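Local coordinates for protein probable 2-oxoacid ferredoxin oxidoreductase, alpha chain (Thermoplasma acidophilum, PDB 3JU3) that probably oxidises 2-oxoacids such as 2-oxoglutarate to their acyl-CoA thioesters, passing electrons to ferredoxin, this piece covering core domain II of the alpha chain, at residues Q81-K84 and L85-I89. Numbering follows the deposited sequence.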
ATOM      1  N   GLN A  81      -5.378  16.143   6.899  1.00 13.70           N
ATOM      2  CA  GLN A  81      -4.489  17.143   6.346  1.00 13.80           C
ATOM      3  C   GLN A  81      -5.235  18.024   5.347  1.00 12.34           C
ATOM      4  O   GLN A  81      -5.205  19.266   5.445  1.00 12.69           O
ATOM      5  CB  GLN A  81      -3.240  16.519   5.723  1.00 14.65           C
ATOM      6  CG  GLN A  81      -1.994  16.669   6.597  1.00 19.35           C
ATOM      7  CD  GLN A  81      -0.818  15.861   6.060  1.00 24.65           C
ATOM      8  OE1 GLN A  81      -0.874  14.629   6.033  1.00 27.16           O
ATOM      9  NE2 GLN A  81       0.249  16.549   5.640  1.00 26.04           N
HETATM   10  N   MSE A  82      -5.924  17.406   4.418  1.00  9.93           N
HETATM   11  CA  MSE A  82      -6.565  18.207   3.379  1.00  9.95           C
HETATM   12  C   MSE A  82      -7.806  18.942   3.905  1.00  8.43           C
HETATM   13  O   MSE A  82      -8.125  20.008   3.418  1.00  9.03           O
HETATM   14  CB  MSE A  82      -6.828  17.366   2.125  1.00 11.05           C
HETATM   15  CG  MSE A  82      -8.198  16.812   2.010  1.00 14.40           C
HETATM   16 SE   MSE A  82      -8.351  15.609   0.484  0.75 20.38          SE
HETATM   17  CE  MSE A  82      -8.685  13.991   1.501  1.00 17.39           C
ATOM     18  N   ILE A  83      -8.479  18.377   4.907  1.00  6.99           N
ATOM     19  CA  ILE A  83      -9.638  18.998   5.549  1.00  6.84           C
ATOM     20  C   ILE A  83      -9.198  20.279   6.246  1.00  7.96           C
ATOM     21  O   ILE A  83      -9.882  21.305   6.149  1.00  9.18           O
ATOM     22  CB  ILE A  83     -10.313  18.043   6.547  1.00  6.26           C
ATOM     23  CG1 ILE A  83     -10.980  16.887   5.789  1.00  7.88           C
ATOM     24  CG2 ILE A  83     -11.361  18.772   7.457  1.00  6.25           C
ATOM     25  CD1 ILE A  83     -11.564  15.791   6.686  1.00  6.73           C
ATOM     26  N   LYS A  84      -8.079  20.208   6.957  1.00  7.34           N
ATOM     27  CA  LYS A  84      -7.500  21.367   7.598  1.00  9.54           C
ATOM     28  C   LYS A  84      -7.125  22.437   6.583  1.00  9.37           C
ATOM     29  O   LYS A  84      -7.369  23.622   6.829  1.00  9.47           O
ATOM     30  CB  LYS A  84      -6.264  20.998   8.441  1.00  8.71           C
ATOM     31  CG  LYS A  84      -5.690  22.209   9.174  1.00 11.64           C
ATOM     32  CD  LYS A  84      -4.740  21.803  10.281  1.00 16.44           C
ATOM     33  CE  LYS A  84      -3.303  21.713   9.800  1.00 16.94           C
ATOM     34  NZ  LYS A  84      -2.413  21.262  10.905  1.00 17.60           N
ATOM     35  N   LEU A  85      -6.525  22.004   5.469  1.00 10.47           N
ATOM     36  CA  LEU A  85      -6.061  22.905   4.420  1.00 10.28           C
ATOM     37  C   LEU A  85      -7.256  23.699   3.925  1.00 10.72           C
ATOM     38  O   LEU A  85      -7.215  24.928   3.887  1.00  9.66           O
ATOM     39  CB  LEU A  85      -5.451  22.125   3.244  1.00 11.00           C
ATOM     40  CG  LEU A  85      -5.178  22.966   1.986  1.00 10.12           C
ATOM     41  CD1 LEU A  85      -4.023  23.935   2.264  1.00 10.57           C
ATOM     42  CD2 LEU A  85      -4.894  22.119   0.727  1.00  9.30           C
ATOM     43  N   TYR A  86      -8.320  22.985   3.549  1.00 10.38           N
ATOM     44  CA  TYR A  86      -9.456  23.638   2.940  1.00 11.03           C
ATOM     45  C   TYR A  86     -10.411  24.361   3.865  1.00 12.19           C
ATOM     46  O   TYR A  86     -10.933  25.407   3.482  1.00 13.34           O
ATOM     47  CB  TYR A  86     -10.238  22.707   2.033  1.00  9.81           C
ATOM     48  CG  TYR A  86      -9.523  22.299   0.800  1.00  7.48           C
ATOM     49  CD1 TYR A  86      -9.333  23.198  -0.255  1.00  5.51           C
ATOM     50  CD2 TYR A  86      -9.046  21.006   0.658  1.00  6.28           C
ATOM     51  CE1 TYR A  86      -8.697  22.793  -1.438  1.00  4.36           C
ATOM     52  CE2 TYR A  86      -8.394  20.583  -0.535  1.00  6.56           C
ATOM     53  CZ  TYR A  86      -8.215  21.494  -1.566  1.00  5.21           C
ATOM     54  OH  TYR A  86      -7.573  21.102  -2.723  1.00  4.07           O
ATOM     55  N   THR A  87     -10.665  23.808   5.056  1.00 12.71           N
ATOM     56  CA  THR A  87     -11.726  24.300   5.942  1.00 12.12           C
ATOM     57  C   THR A  87     -11.230  24.948   7.215  1.00 13.44           C
ATOM     58  O   THR A  87     -12.003  25.611   7.904  1.00 13.27           O
ATOM     59  CB  THR A  87     -12.625  23.159   6.440  1.00 12.90           C
ATOM     60  OG1 THR A  87     -11.856  22.329   7.327  1.00 11.01           O
ATOM     61  CG2 THR A  87     -13.208  22.353   5.270  1.00 11.02           C
ATOM     62  N   GLY A  88      -9.963  24.729   7.554  1.00 13.49           N
ATOM     63  CA  GLY A  88      -9.415  25.252   8.776  1.00 14.06           C
ATOM     64  C   GLY A  88      -9.742  24.448  10.016  1.00 14.56           C
ATOM     65  O   GLY A  88      -9.264  24.783  11.091  1.00 15.21           O
ATOM     66  N   ILE A  89     -10.557  23.396   9.890  1.00 14.67           N
ATOM     67  CA  ILE A  89     -10.828  22.518  11.038  1.00 14.75           C
ATOM     68  C   ILE A  89      -9.670  21.550  11.227  1.00 14.81           C
ATOM     69  O   ILE A  89      -9.250  20.895  10.286  1.00 14.74           O
ATOM     70  CB  ILE A  89     -12.152  21.766  10.877  1.00 14.38           C
ATOM     71  CG1 ILE A  89     -13.300  22.756  10.976  1.00 15.22           C
ATOM     72  CG2 ILE A  89     -12.306  20.650  11.925  1.00 13.73           C
ATOM     73  CD1 ILE A  89     -14.459  22.386  10.108  1.00  9.89           C
TER
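Leu-85 N bonds back to Gln-81 O over 3.0 Å, a regular i to i+4 link near the C-terminal end of helix 79-87. Tyr-86 N repeats the pattern on Met-82 O. With CG turned away from the carbonyl carbon (chi1 -68°), the Tyr-86 ring swings back along the helix, where CD2 comes within 3.1 Å of Met-82 O and CE2 loosely meets Met-82 CB; Phe-53 of a second subunit stacks on this ring. Ile-83 O is gripped twice by Thr-87: N donates to it at 2.8 Å and OG1, above the carbonyl plane, at 2.5 Å, the two arriving from opposite faces of the carbonyl. Thr-87 OG1 also brushes Ile-83 CG2 at 3.6 Å and accepts the nearly straight bond from Ile-89 N (3.1 Å, 166°). A valine here would probably leave Ile-89 N without this acceptor and Ile-83 O with the amide alone of its two Thr-87 donors. Gly-88, at positive phi (80°), is the first residue to leave the helical path; a side chain there would be jammed against Thr-87 O. Its N bonds to Lys-84 O, and Ile-89 O then folds back to within 3.2 Å of Lys-84 CA in a CA-H...O contact. The whole exemplifies a helix C-terminus ended by a glycine in positive phi, with an ST turn at Thr-87 where the chain leaves helix 79-87 within core domain II.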